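Local coordinates for motility protein B (Helicobacter pylori, PDB 3S06) that probably forms, with MotA, the stator that drives flagellar rotation, this periplasmic part serving as the likely link to the cell wall, at residues I9-E14 against S31-E36; G24-L29 against E138-T143; T73-L78 against Y116-P121. One frame throughout, in Å; residues are numbered along the deposited sequence. Where two conformers were deposited one is given.

Overall arrangement
From the N terminus, the loop 9-14 that follows helix 4-8 is met again at 31-36, just beyond strand 24-29, so contact 1 closes a short loop that contains strands 18-21 and 24-29. Contact 2 begins inside that loop, at 24-29, and ends far along the chain at 138-143; the two therefore cross, and they touch where L34 packs on L29. Within the long loop of contact 2 lies contact 3, in which 73-78 meets 116-121 across the unit of strand 66-74, helix 86-103 and strand 111-120. Contacts 2 and 3 share one mixed sheet through the neighbouring strands 137-142 and 66-74, whereas contact 1 brings the N-terminal loop against the turn that follows strand 24-29.

Contact 1. Residues I9-E14 against S31-E36; sequences IARKGE and SNLLFE
I9 presses its CG2 methyl against the carboxamide of N32, with CG2 3.3 Å from ND2, and this is the close-fitting part of the contact. The two side chains cross at roughly a right angle. N32 CG sits between its backbone N and carbonyl carbon (chi1 57°), which turns the amide toward the loop 9-14. M132 of helix 128-134 packs against both I9 and N32.

The other half is looser and more polar. R11 and E14 pair within their own segment, at the two ends of a type I turn: R11 NE meets E14 OE2 at 3.0 Å in the guanidinium plane, while R11 NH2 reaches E14 OE1 at 3.1 Å. This side-on, two-nitrogen grip fixes the rotation of both groups. The methyls of L33 come alongside the ion pair, obliquely to the guanidinium, CD2 lying 3.7 Å from E14 OE2 and 3.8 Å from R11 NE. R11 itself is exposed, though it also touches Y50 of helix 48-57.

A water joins the two halves. It donates to A10 O and, at 2.6 Å, to E14 OE2, and accepts from N32 ND2 at 2.9 Å, so the amide is tied to the loop through solvent. The contact thus joins the loop between helix 4-8 and strand 18-21 to the 3-10 turn 31-33 that follows strand 24-29 in the mixed sheet of this OmpA-like periplasmic domain.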
ATOM      1  N   ILE A   9      -4.933 -28.090  25.170  1.00 23.63           N
ATOM      2  CA  ILE A   9      -3.863 -27.266  24.590  1.00 23.78           C
ATOM      3  C   ILE A   9      -3.648 -25.960  25.371  1.00 23.19           C
ATOM      4  O   ILE A   9      -4.604 -25.249  25.710  1.00 23.36           O
ATOM      5  CB  ILE A   9      -4.051 -27.089  23.052  1.00 24.32           C
ATOM      6  CG1 ILE A   9      -2.893 -26.314  22.428  1.00 25.80           C
ATOM      7  CG2 ILE A   9      -5.418 -26.508  22.701  1.00 25.66           C
ATOM      8  CD1 ILE A   9      -2.781 -26.537  20.975  1.00 28.69           C
ATOM      9  N   ALA A  10      -2.387 -25.708  25.704  1.00 21.99           N
ATOM     10  CA  ALA A  10      -1.965 -24.516  26.422  1.00 20.86           C
ATOM     11  C   ALA A  10      -1.856 -23.339  25.446  1.00 19.78           C
ATOM     12  O   ALA A  10      -1.719 -23.535  24.233  1.00 20.20           O
ATOM     13  CB  ALA A  10      -0.631 -24.780  27.082  1.00 21.18           C
ATOM     14  N   ARG A  11      -1.927 -22.119  25.964  1.00 17.63           N
ATOM     15  CA  ARG A  11      -1.847 -20.944  25.107  1.00 16.72           C
ATOM     16  C   ARG A  11      -0.411 -20.449  24.937  1.00 15.64           C
ATOM     17  O   ARG A  11      -0.124 -19.710  24.012  1.00 14.72           O
ATOM     18  CB  ARG A  11      -2.772 -19.849  25.644  1.00 16.73           C
ATOM     19  CG  ARG A  11      -4.252 -20.303  25.587  1.00 17.62           C
ATOM     20  CD  ARG A  11      -5.198 -19.137  25.529  1.00 14.59           C
ATOM     21  NE  ARG A  11      -4.878 -18.294  24.394  1.00 12.78           N
ATOM     22  CZ  ARG A  11      -4.916 -16.977  24.399  1.00 13.42           C
ATOM     23  NH1 ARG A  11      -5.297 -16.306  25.492  1.00 14.07           N
ATOM     24  NH2 ARG A  11      -4.567 -16.330  23.305  1.00 13.47           N
ATOM     25  N   LYS A  12       0.484 -20.883  25.825  1.00 15.91           N
ATOM     26  CA  LYS A  12       1.882 -20.428  25.796  1.00 16.32           C
ATOM     27  C   LYS A  12       2.543 -20.687  24.438  1.00 16.15           C
ATOM     28  O   LYS A  12       3.314 -19.855  23.950  1.00 16.46           O
ATOM     29  CB  LYS A  12       2.682 -21.142  26.887  1.00 16.49           C
ATOM     30  CG  LYS A  12       4.038 -20.553  27.214  1.00 19.69           C
ATOM     31  CD  LYS A  12       4.787 -21.554  28.111  1.00 24.85           C
ATOM     32  CE  LYS A  12       5.579 -20.895  29.248  1.00 27.67           C
ATOM     33  NZ  LYS A  12       4.896 -21.073  30.583  1.00 28.40           N
ATOM     34  N   GLY A  13       2.250 -21.841  23.847  1.00 16.41           N
ATOM     35  CA  GLY A  13       2.876 -22.238  22.570  1.00 16.36           C
ATOM     36  C   GLY A  13       2.270 -21.626  21.314  1.00 16.53           C
ATOM     37  O   GLY A  13       2.794 -21.816  20.193  1.00 15.93           O
ATOM     38  N   GLU A  14       1.170 -20.885  21.467  1.00 15.99           N
ATOM     39  CA  GLU A  14       0.573 -20.222  20.308  1.00 15.97           C
ATOM     40  C   GLU A  14       1.519 -19.187  19.727  1.00 16.92           C
ATOM     41  O   GLU A  14       2.327 -18.601  20.446  1.00 17.38           O
ATOM     42  CB  GLU A  14      -0.717 -19.489  20.677  1.00 15.72           C
ATOM     43  CG  GLU A  14      -1.863 -20.367  21.078  1.00 15.23           C
ATOM     44  CD  GLU A  14      -3.023 -19.551  21.645  1.00 16.58           C
ATOM     45  OE1 GLU A  14      -3.035 -18.302  21.494  1.00 16.08           O
ATOM     46  OE2 GLU A  14      -3.899 -20.163  22.261  1.00 19.93           O
ATOM     47  N   SER A  31      -8.107 -22.740  16.200  1.00  7.51           N
ATOM     48  CA  SER A  31      -9.393 -23.435  16.324  1.00  8.82           C
ATOM     49  C   SER A  31      -9.913 -23.486  17.767  1.00  8.99           C
ATOM     50  O   SER A  31     -11.091 -23.211  18.029  1.00  9.34           O
ATOM     51  CB  SER A  31      -9.271 -24.861  15.795  1.00  8.57           C
ATOM     52  OG  SER A  31     -10.534 -25.503  15.853  1.00  8.37           O
ATOM     53  N   ASN A  32      -9.036 -23.865  18.691  1.00 10.06           N
ATOM     54  CA  ASN A  32      -9.434 -24.109  20.078  1.00 10.33           C
ATOM     55  C   ASN A  32      -9.945 -22.869  20.832  1.00 11.51           C
ATOM     56  O   ASN A  32     -10.589 -23.003  21.889  1.00 12.30           O
ATOM     57  CB  ASN A  32      -8.297 -24.801  20.859  1.00 11.11           C
ATOM     58  CG  ASN A  32      -7.006 -24.019  20.831  1.00 11.42           C
ATOM     59  OD1 ASN A  32      -6.397 -23.851  19.782  1.00 10.32           O
ATOM     60  ND2 ASN A  32      -6.577 -23.523  21.993  1.00 16.28           N
ATOM     61  N   LEU A  33      -9.666 -21.672  20.323  1.00 11.64           N
ATOM     62  CA  LEU A  33     -10.169 -20.453  20.969  1.00 11.96           C
ATOM     63  C   LEU A  33     -11.609 -20.109  20.548  1.00 11.98           C
ATOM     64  O   LEU A  33     -12.204 -19.136  21.045  1.00 11.78           O
ATOM     65  CB  LEU A  33      -9.246 -19.258  20.694  1.00 12.58           C
ATOM     66  CG  LEU A  33      -7.771 -19.418  21.065  1.00 15.45           C
ATOM     67  CD1 LEU A  33      -7.103 -18.056  21.047  1.00 18.81           C
ATOM     68  CD2 LEU A  33      -7.592 -20.077  22.427  1.00 17.46           C
ATOM     69  N   LEU A  34     -12.166 -20.913  19.643  1.00 10.84           N
ATOM     70  CA  LEU A  34     -13.482 -20.625  19.058  1.00 11.09           C
ATOM     71  C   LEU A  34     -14.431 -21.826  19.050  1.00 11.19           C
ATOM     72  O   LEU A  34     -15.608 -21.687  19.395  1.00 11.83           O
ATOM     73  CB  LEU A  34     -13.309 -20.140  17.602  1.00 11.44           C
ATOM     74  CG  LEU A  34     -12.611 -18.794  17.396  1.00 12.77           C
ATOM     75  CD1 LEU A  34     -12.312 -18.587  15.898  1.00 12.03           C
ATOM     76  CD2 LEU A  34     -13.466 -17.645  17.961  1.00 12.58           C
ATOM     77  N   PHE A  35     -13.934 -22.982  18.601  1.00 10.02           N
ATOM     78  CA  PHE A  35     -14.802 -24.121  18.297  1.00 10.05           C
ATOM     79  C   PHE A  35     -14.582 -25.288  19.239  1.00 10.11           C
ATOM     80  O   PHE A  35     -13.496 -25.430  19.818  1.00  9.56           O
ATOM     81  CB  PHE A  35     -14.557 -24.608  16.859  1.00  9.96           C
ATOM     82  CG  PHE A  35     -14.909 -23.590  15.818  1.00 10.58           C
ATOM     83  CD1 PHE A  35     -16.241 -23.420  15.422  1.00 10.22           C
ATOM     84  CD2 PHE A  35     -13.919 -22.778  15.270  1.00 12.14           C
ATOM     85  CE1 PHE A  35     -16.589 -22.461  14.478  1.00 10.96           C
ATOM     86  CE2 PHE A  35     -14.253 -21.799  14.290  1.00 14.73           C
ATOM     87  CZ  PHE A  35     -15.593 -21.649  13.917  1.00 11.68           C
ATOM     88  N   GLU A  36     -15.613 -26.121  19.386  1.00 10.47           N
ATOM     89  CA  GLU A  36     -15.500 -27.353  20.173  1.00 10.87           C
ATOM     90  C   GLU A  36     -14.427 -28.275  19.570  1.00 10.81           C
ATOM     91  O   GLU A  36     -13.684 -28.929  20.300  1.00 11.16           O
ATOM     92  CB  GLU A  36     -16.847 -28.069  20.234  1.00 11.32           C
ATOM     93  CG  GLU A  36     -17.909 -27.235  20.961  1.00 12.70           C
ATOM     94  CD  GLU A  36     -19.229 -27.958  21.156  1.00 17.80           C
ATOM     95  OE1 GLU A  36     -20.031 -27.451  21.962  1.00 17.45           O
ATOM     96  OE2 GLU A  36     -19.468 -29.003  20.516  1.00 17.34           O
TER
HETATM   97  O   HOH W   1      -3.831 -22.721  22.345  1.00 22.93           O

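Contact 2. Residues G24-L29 against E138-T143; sequences GSILKL and EIFFST
K28, in one of its two conformers, forms a salt bridge with E138, NZ 2.8 Å from OE2, their side chains running side by side in the same direction. The ammonium comes from above the carboxylate plane, 45° out of it, after the lysine chain bends at its last torsion (chi4 -82°). E138 OE2 also pairs with R136 and OE1 with R70, while K28 has a second partner in E19; this cluster probably stabilises the charged form of the buried glutamate.

Four backbone bonds follow, two in each hydrogen-bonded pair, S25 with F141 and L27 with I139. The straightest is F141 N to S25 O, 2.8 Å with 170° at the hydrogen. These antiparallel strands lie inside the mixed sheet of the OmpA-like domain, 24-29 between 18-21 and 137-142. G24 at the start of its strand brings CA to 3.2 Å from F141 O.

Packing differs between the two faces. On the face of I26 and F140, I26 CG1 meets the edge of the F140 ring, 3.7 Å from CD1, and its CG2 methyl lies 3.5 Å from E138 CD. On the face of L27 and F141, L27 CD1 approaches the F141 ring at its edge, 3.9 Å from CE2. L29 and I139 both pack on I54 of helix 48-57. The second subunit reaches this same face: its H152 hydrogen-bonds S25 OG, and its F159 packs on L27.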
ATOM      1  N   GLY A  24      -3.078  -4.708   5.584  1.00  7.32           N
ATOM      2  CA  GLY A  24      -4.042  -4.749   6.674  1.00  7.09           C
ATOM      3  C   GLY A  24      -3.554  -5.472   7.895  1.00  7.68           C
ATOM      4  O   GLY A  24      -2.377  -5.802   7.997  1.00  8.39           O
ATOM      5  N   SER A  25      -4.460  -5.703   8.828  1.00  7.77           N
ATOM      6  CA  SER A  25      -4.098  -6.380  10.082  1.00  7.56           C
ATOM      7  C   SER A  25      -4.869  -7.684  10.199  1.00  8.00           C
ATOM      8  O   SER A  25      -6.013  -7.770   9.767  1.00  7.78           O
ATOM      9  CB  SER A  25      -4.445  -5.501  11.301  1.00  8.54           C
ATOM     10  OG  SER A  25      -3.727  -4.274  11.307  1.00  9.43           O
ATOM     11  N   ILE A  26      -4.251  -8.677  10.832  1.00  7.35           N
ATOM     12  CA  ILE A  26      -4.843 -10.012  10.960  1.00  8.19           C
ATOM     13  C   ILE A  26      -4.847 -10.433  12.426  1.00  9.48           C
ATOM     14  O   ILE A  26      -3.787 -10.444  13.065  1.00 10.28           O
ATOM     15  CB  ILE A  26      -4.025 -11.051  10.157  1.00  8.57           C
ATOM     16  CG1 ILE A  26      -3.920 -10.590   8.688  1.00 10.00           C
ATOM     17  CG2 ILE A  26      -4.732 -12.413  10.209  1.00 10.14           C
ATOM     18  CD1 ILE A  26      -3.033 -11.432   7.768  1.00 17.02           C
ATOM     19  N   LEU A  27      -6.023 -10.762  12.948  1.00  9.52           N
ATOM     20  CA  LEU A  27      -6.093 -11.438  14.250  1.00 10.56           C
ATOM     21  C   LEU A  27      -6.226 -12.931  13.990  1.00 10.88           C
ATOM     22  O   LEU A  27      -7.185 -13.364  13.360  1.00 10.65           O
ATOM     23  CB  LEU A  27      -7.276 -10.946  15.072  1.00 10.86           C
ATOM     24  CG  LEU A  27      -7.189  -9.567  15.684  1.00 12.95           C
ATOM     25  CD1 LEU A  27      -8.557  -9.304  16.308  1.00 13.10           C
ATOM     26  CD2 LEU A  27      -6.059  -9.531  16.740  1.00 12.81           C
ATOM     27  N   LYS A  28      -5.241 -13.700  14.455  1.00 10.20           N
ATOM     28  CA  LYS A  28      -5.203 -15.120  14.162  0.70 11.62           C
ATOM     29  C   LYS A  28      -5.776 -15.875  15.355  1.00 11.63           C
ATOM     30  O   LYS A  28      -5.247 -15.808  16.473  1.00 13.87           O
ATOM     31  CB  LYS A  28      -3.767 -15.562  13.829  0.70 11.83           C
ATOM     32  CG  LYS A  28      -3.389 -15.239  12.396  0.70 13.14           C
ATOM     33  CD  LYS A  28      -1.999 -15.686  12.084  0.70 17.66           C
ATOM     34  CE  LYS A  28      -1.415 -14.805  11.036  0.70 19.79           C
ATOM     35  NZ  LYS A  28      -1.870 -15.251   9.691  0.70 21.14           N
ATOM     36  N   LEU A  29      -6.897 -16.560  15.126  1.00 10.73           N
ATOM     37  CA  LEU A  29      -7.591 -17.254  16.205  1.00  9.99           C
ATOM     38  C   LEU A  29      -7.523 -18.759  15.973  1.00  9.12           C
ATOM     39  O   LEU A  29      -8.304 -19.298  15.183  1.00  9.03           O
ATOM     40  CB  LEU A  29      -9.065 -16.807  16.300  1.00  9.74           C
ATOM     41  CG  LEU A  29      -9.270 -15.285  16.272  1.00 12.09           C
ATOM     42  CD1 LEU A  29     -10.750 -14.964  16.158  1.00 13.57           C
ATOM     43  CD2 LEU A  29      -8.626 -14.633  17.486  1.00 12.74           C
ATOM     44  N   GLU A 138      -9.247 -16.350  10.867  1.00  9.26           N
ATOM     45  CA  GLU A 138      -8.601 -15.050  10.950  1.00 10.22           C
ATOM     46  C   GLU A 138      -9.609 -13.942  10.856  1.00  9.86           C
ATOM     47  O   GLU A 138     -10.623 -14.080  10.163  1.00 10.99           O
ATOM     48  CB  GLU A 138      -7.655 -14.877   9.749  1.00 10.50           C
ATOM     49  CG  GLU A 138      -6.428 -15.719   9.842  1.00 13.01           C
ATOM     50  CD  GLU A 138      -5.466 -15.504   8.690  1.00 12.62           C
ATOM     51  OE1 GLU A 138      -5.811 -14.797   7.701  1.00 12.42           O
ATOM     52  OE2 GLU A 138      -4.357 -16.057   8.802  1.00 14.17           O
ATOM     53  N   ILE A 139      -9.367 -12.845  11.564  0.60  8.81           N
ATOM     54  CA  ILE A 139     -10.160 -11.657  11.297  0.60  8.23           C
ATOM     55  C   ILE A 139      -9.207 -10.678  10.635  0.60  8.11           C
ATOM     56  O   ILE A 139      -8.168 -10.309  11.193  0.60  7.73           O
ATOM     57  CB  ILE A 139     -10.805 -11.056  12.550  0.60  8.19           C
ATOM     58  CG1 ILE A 139     -11.601 -12.118  13.298  0.60  9.70           C
ATOM     59  CG2 ILE A 139     -11.738  -9.870  12.160  0.60  8.62           C
ATOM     60  CD1 ILE A 139     -12.104 -11.642  14.609  0.60  9.45           C
ATOM     61  N   PHE A 140      -9.568 -10.285   9.425  1.00  7.90           N
ATOM     62  CA  PHE A 140      -8.687  -9.463   8.577  1.00  8.77           C
ATOM     63  C   PHE A 140      -9.334  -8.096   8.426  1.00  8.35           C
ATOM     64  O   PHE A 140     -10.525  -7.998   8.048  1.00  8.45           O
ATOM     65  CB  PHE A 140      -8.503 -10.150   7.222  1.00  9.60           C
ATOM     66  CG  PHE A 140      -7.699  -9.339   6.230  1.00 12.24           C
ATOM     67  CD1 PHE A 140      -6.378  -9.010   6.495  1.00 16.46           C
ATOM     68  CD2 PHE A 140      -8.276  -8.908   5.035  1.00 14.46           C
ATOM     69  CE1 PHE A 140      -5.624  -8.252   5.556  1.00 17.72           C
ATOM     70  CE2 PHE A 140      -7.530  -8.169   4.100  1.00 16.66           C
ATOM     71  CZ  PHE A 140      -6.197  -7.833   4.390  1.00 15.52           C
ATOM     72  N   PHE A 141      -8.560  -7.061   8.756  1.00  8.17           N
ATOM     73  CA  PHE A 141      -9.025  -5.682   8.734  1.00  7.88           C
ATOM     74  C   PHE A 141      -8.363  -4.952   7.576  1.00  7.62           C
ATOM     75  O   PHE A 141      -7.140  -4.896   7.496  1.00  8.91           O
ATOM     76  CB  PHE A 141      -8.662  -4.976  10.036  1.00  7.27           C
ATOM     77  CG  PHE A 141      -9.253  -5.626  11.260  1.00  9.09           C
ATOM     78  CD1 PHE A 141     -10.426  -5.122  11.814  1.00 11.86           C
ATOM     79  CD2 PHE A 141      -8.631  -6.718  11.862  1.00  7.40           C
ATOM     80  CE1 PHE A 141     -10.982  -5.717  12.958  1.00 13.67           C
ATOM     81  CE2 PHE A 141      -9.172  -7.318  12.995  1.00  9.80           C
ATOM     82  CZ  PHE A 141     -10.335  -6.806  13.551  1.00  9.63           C
ATOM     83  N   SER A 142      -9.164  -4.359   6.697  1.00  7.74           N
ATOM     84  CA  SER A 142      -8.617  -3.710   5.493  1.00  8.47           C
ATOM     85  C   SER A 142      -9.503  -2.538   5.070  1.00  9.31           C
ATOM     86  O   SER A 142     -10.475  -2.230   5.739  1.00  9.88           O
ATOM     87  CB  SER A 142      -8.511  -4.712   4.337  1.00  8.40           C
ATOM     88  OG  SER A 142      -9.816  -5.078   3.904  1.00 10.52           O
ATOM     89  N   THR A 143      -9.129  -1.833   3.995  1.00  9.66           N
ATOM     90  CA  THR A 143     -10.046  -0.868   3.369  1.00 10.05           C
ATOM     91  C   THR A 143     -10.035  -1.088   1.846  1.00  9.88           C
ATOM     92  O   THR A 143      -9.227  -1.858   1.351  1.00 10.84           O
ATOM     93  CB  THR A 143      -9.695   0.615   3.691  1.00 10.74           C
ATOM     94  OG1 THR A 143      -8.489   0.979   3.011  1.00 10.80           O
ATOM     95  CG2 THR A 143      -9.524   0.864   5.203  1.00 10.81           C
TER

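Contact 3. Residues T73-L78 against Y116-P121; sequences TDDTPL and YGSTNP
D75 brings its carboxylate over S118 and P121, one oxygen to each, in one of the two conformers modelled for D75 and for S118. There OD1 accepts a hydrogen bond of 2.6 Å from S118 OG, which approaches from above the carboxylate plane, 42° out of it. OD2 lies 3.4 Å from P121 CA, against the proline backbone. In this copy S118 OG is placed for the bond by a first torsion of -178°, which sets it opposite the backbone N and beside the carbonyl carbon.

Behind this outer bond, the firmer part of the contact is backbone to backbone, in parallel. T73 N donates to G117 O at 2.9 Å, and T119 N returns a bond of 3.0 Å to T73 O. S118 CA adds a CA-H...O contact to that same carbonyl, 3.3 Å from T73 O. Strands 66-74 and 111-120 are the two strands of a beta-alpha-beta crossover, connected by helix 86-103, whose H86 and A90 pack on T73. Strand 111-120 is the outermost strand on this side of the sheet within the chain.

D74 makes an Asx turn. Its OD1 takes T76 OG1 at 2.7 Å and T76 N at 3.2 Å, both from one face of the carboxylate, so two bonds from one residue hold the turn. D74 CB meanwhile rests 3.2 Å from N120 O, and its side chain also packs against R131 and N134 of helix 128-134.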
ATOM      1  N   THR A  73      -8.456 -24.733   6.767  1.00  8.70           N
ATOM      2  CA  THR A  73      -8.298 -26.085   7.322  1.00  8.66           C
ATOM      3  C   THR A  73      -6.932 -26.664   6.932  1.00  8.49           C
ATOM      4  O   THR A  73      -6.180 -26.064   6.140  1.00  8.81           O
ATOM      5  CB  THR A  73      -9.426 -27.064   6.878  1.00  9.22           C
ATOM      6  OG1 THR A  73      -9.125 -27.613   5.590  1.00 10.91           O
ATOM      7  CG2 THR A  73     -10.788 -26.368   6.809  1.00  9.84           C
ATOM      8  N   ASP A  74      -6.583 -27.797   7.525  1.00  8.73           N
ATOM      9  CA  ASP A  74      -5.533 -28.637   6.940  1.00  9.15           C
ATOM     10  C   ASP A  74      -6.185 -29.815   6.233  1.00  9.73           C
ATOM     11  O   ASP A  74      -7.399 -29.788   5.980  1.00  9.61           O
ATOM     12  CB  ASP A  74      -4.500 -29.082   7.989  1.00  9.06           C
ATOM     13  CG  ASP A  74      -5.108 -29.833   9.165  1.00 10.31           C
ATOM     14  OD1 ASP A  74      -6.290 -30.253   9.143  1.00 12.45           O
ATOM     15  OD2 ASP A  74      -4.354 -30.036  10.138  1.00 10.06           O
ATOM     16  N   ASP A  75      -5.403 -30.863   5.928  1.00 10.10           N
ATOM     17  CA  ASP A  75      -5.853 -32.031   5.185  0.60 10.60           C
ATOM     18  C   ASP A  75      -6.524 -33.109   6.045  1.00 11.03           C
ATOM     19  O   ASP A  75      -6.549 -34.286   5.635  1.00 11.79           O
ATOM     20  CB  ASP A  75      -4.652 -32.675   4.459  0.60  9.98           C
ATOM     21  CG  ASP A  75      -4.204 -31.891   3.233  0.60 10.34           C
ATOM     22  OD1 ASP A  75      -4.950 -31.002   2.771  0.60  9.24           O
ATOM     23  OD2 ASP A  75      -3.105 -32.183   2.716  0.60  7.70           O
ATOM     24  N   THR A  76      -6.990 -32.757   7.239  1.00 11.29           N
ATOM     25  CA  THR A  76      -7.736 -33.726   8.084  1.00 11.69           C
ATOM     26  C   THR A  76      -8.976 -34.160   7.290  1.00 11.74           C
ATOM     27  O   THR A  76      -9.680 -33.297   6.768  1.00 11.45           O
ATOM     28  CB  THR A  76      -8.167 -33.061   9.406  1.00 11.67           C
ATOM     29  OG1 THR A  76      -7.004 -32.623  10.118  1.00 12.49           O
ATOM     30  CG2 THR A  76      -8.975 -34.024  10.298  1.00 12.31           C
ATOM     31  N   PRO A  77      -9.240 -35.483   7.156  1.00 11.58           N
ATOM     32  CA  PRO A  77     -10.391 -35.876   6.319  1.00 12.20           C
ATOM     33  C   PRO A  77     -11.715 -35.348   6.886  1.00 12.29           C
ATOM     34  O   PRO A  77     -11.820 -35.101   8.085  1.00 13.01           O
ATOM     35  CB  PRO A  77     -10.359 -37.408   6.360  1.00 12.08           C
ATOM     36  CG  PRO A  77      -8.912 -37.760   6.707  1.00 12.49           C
ATOM     37  CD  PRO A  77      -8.446 -36.654   7.604  1.00 12.25           C
ATOM     38  N   LEU A  78     -12.699 -35.155   6.022  1.00 13.50           N
ATOM     39  CA  LEU A  78     -14.015 -34.656   6.452  1.00 14.43           C
ATOM     40  C   LEU A  78     -14.739 -35.712   7.301  1.00 16.13           C
ATOM     41  O   LEU A  78     -14.734 -36.900   6.964  1.00 16.23           O
ATOM     42  CB  LEU A  78     -14.846 -34.244   5.237  1.00 13.84           C
ATOM     43  CG  LEU A  78     -14.201 -33.155   4.369  1.00 12.90           C
ATOM     44  CD1 LEU A  78     -14.917 -33.005   3.042  1.00 14.45           C
ATOM     45  CD2 LEU A  78     -14.153 -31.786   5.101  1.00 12.67           C
ATOM     46  N   TYR A 116     -10.471 -20.537   2.618  1.00  8.70           N
ATOM     47  CA  TYR A 116      -9.215 -20.873   1.924  1.00 10.11           C
ATOM     48  C   TYR A 116      -9.075 -22.382   1.729  1.00 10.11           C
ATOM     49  O   TYR A 116      -8.106 -22.855   1.103  1.00 10.82           O
ATOM     50  CB  TYR A 116      -8.026 -20.350   2.734  1.00  9.89           C
ATOM     51  CG  TYR A 116      -7.861 -18.849   2.615  1.00 10.46           C
ATOM     52  CD1 TYR A 116      -6.817 -18.309   1.866  1.00 13.03           C
ATOM     53  CD2 TYR A 116      -8.779 -17.971   3.218  1.00 13.23           C
ATOM     54  CE1 TYR A 116      -6.658 -16.929   1.740  1.00 15.39           C
ATOM     55  CE2 TYR A 116      -8.655 -16.583   3.070  1.00 14.82           C
ATOM     56  CZ  TYR A 116      -7.582 -16.077   2.330  1.00 16.46           C
ATOM     57  OH  TYR A 116      -7.451 -14.714   2.187  1.00 18.61           O
ATOM     58  N   GLY A 117     -10.056 -23.122   2.251  1.00  9.93           N
ATOM     59  CA  GLY A 117     -10.071 -24.591   2.205  1.00 10.17           C
ATOM     60  C   GLY A 117      -8.830 -25.094   2.914  1.00 10.61           C
ATOM     61  O   GLY A 117      -8.334 -24.431   3.842  1.00 10.16           O
ATOM     62  N   SER A 118      -8.332 -26.256   2.497  0.60 10.33           N
ATOM     63  CA  SER A 118      -7.080 -26.727   3.073  0.60 11.33           C
ATOM     64  C   SER A 118      -5.917 -25.949   2.486  0.60 11.76           C
ATOM     65  O   SER A 118      -5.801 -25.762   1.268  0.60 12.08           O
ATOM     66  CB  SER A 118      -6.859 -28.218   2.909  0.60 11.24           C
ATOM     67  OG  SER A 118      -5.640 -28.591   3.540  0.60 10.16           O
ATOM     68  N   THR A 119      -5.060 -25.482   3.373  1.00 11.83           N
ATOM     69  CA  THR A 119      -3.835 -24.805   2.948  1.00 13.28           C
ATOM     70  C   THR A 119      -2.568 -25.436   3.505  1.00 14.65           C
ATOM     71  O   THR A 119      -1.477 -24.937   3.243  1.00 16.54           O
ATOM     72  CB  THR A 119      -3.826 -23.308   3.327  1.00 13.98           C
ATOM     73  OG1 THR A 119      -3.822 -23.167   4.759  1.00 13.71           O
ATOM     74  CG2 THR A 119      -5.048 -22.602   2.736  1.00 13.10           C
ATOM     75  N   ASN A 120      -2.710 -26.474   4.322  1.00 14.68           N
ATOM     76  CA  ASN A 120      -1.535 -27.174   4.887  1.00 15.94           C
ATOM     77  C   ASN A 120      -1.724 -28.671   4.958  1.00 16.01           C
ATOM     78  O   ASN A 120      -2.825 -29.143   5.224  1.00 15.67           O
ATOM     79  CB  ASN A 120      -1.235 -26.656   6.299  1.00 16.42           C
ATOM     80  CG  ASN A 120      -0.355 -25.434   6.295  1.00 17.28           C
ATOM     81  OD1 ASN A 120      -0.743 -24.377   6.796  1.00 21.24           O
ATOM     82  ND2 ASN A 120       0.854 -25.575   5.748  1.00 18.63           N
ATOM     83  N   PRO A 121      -0.639 -29.437   4.733  1.00 16.07           N
ATOM     84  CA  PRO A 121      -0.745 -30.879   4.841  1.00 16.47           C
ATOM     85  C   PRO A 121      -0.632 -31.295   6.302  1.00 16.71           C
ATOM     86  O   PRO A 121      -0.308 -30.472   7.132  1.00 17.12           O
ATOM     87  CB  PRO A 121       0.469 -31.370   4.060  1.00 16.75           C
ATOM     88  CG  PRO A 121       1.486 -30.271   4.220  1.00 16.01           C
ATOM     89  CD  PRO A 121       0.700 -29.000   4.287  1.00 16.33           C
TER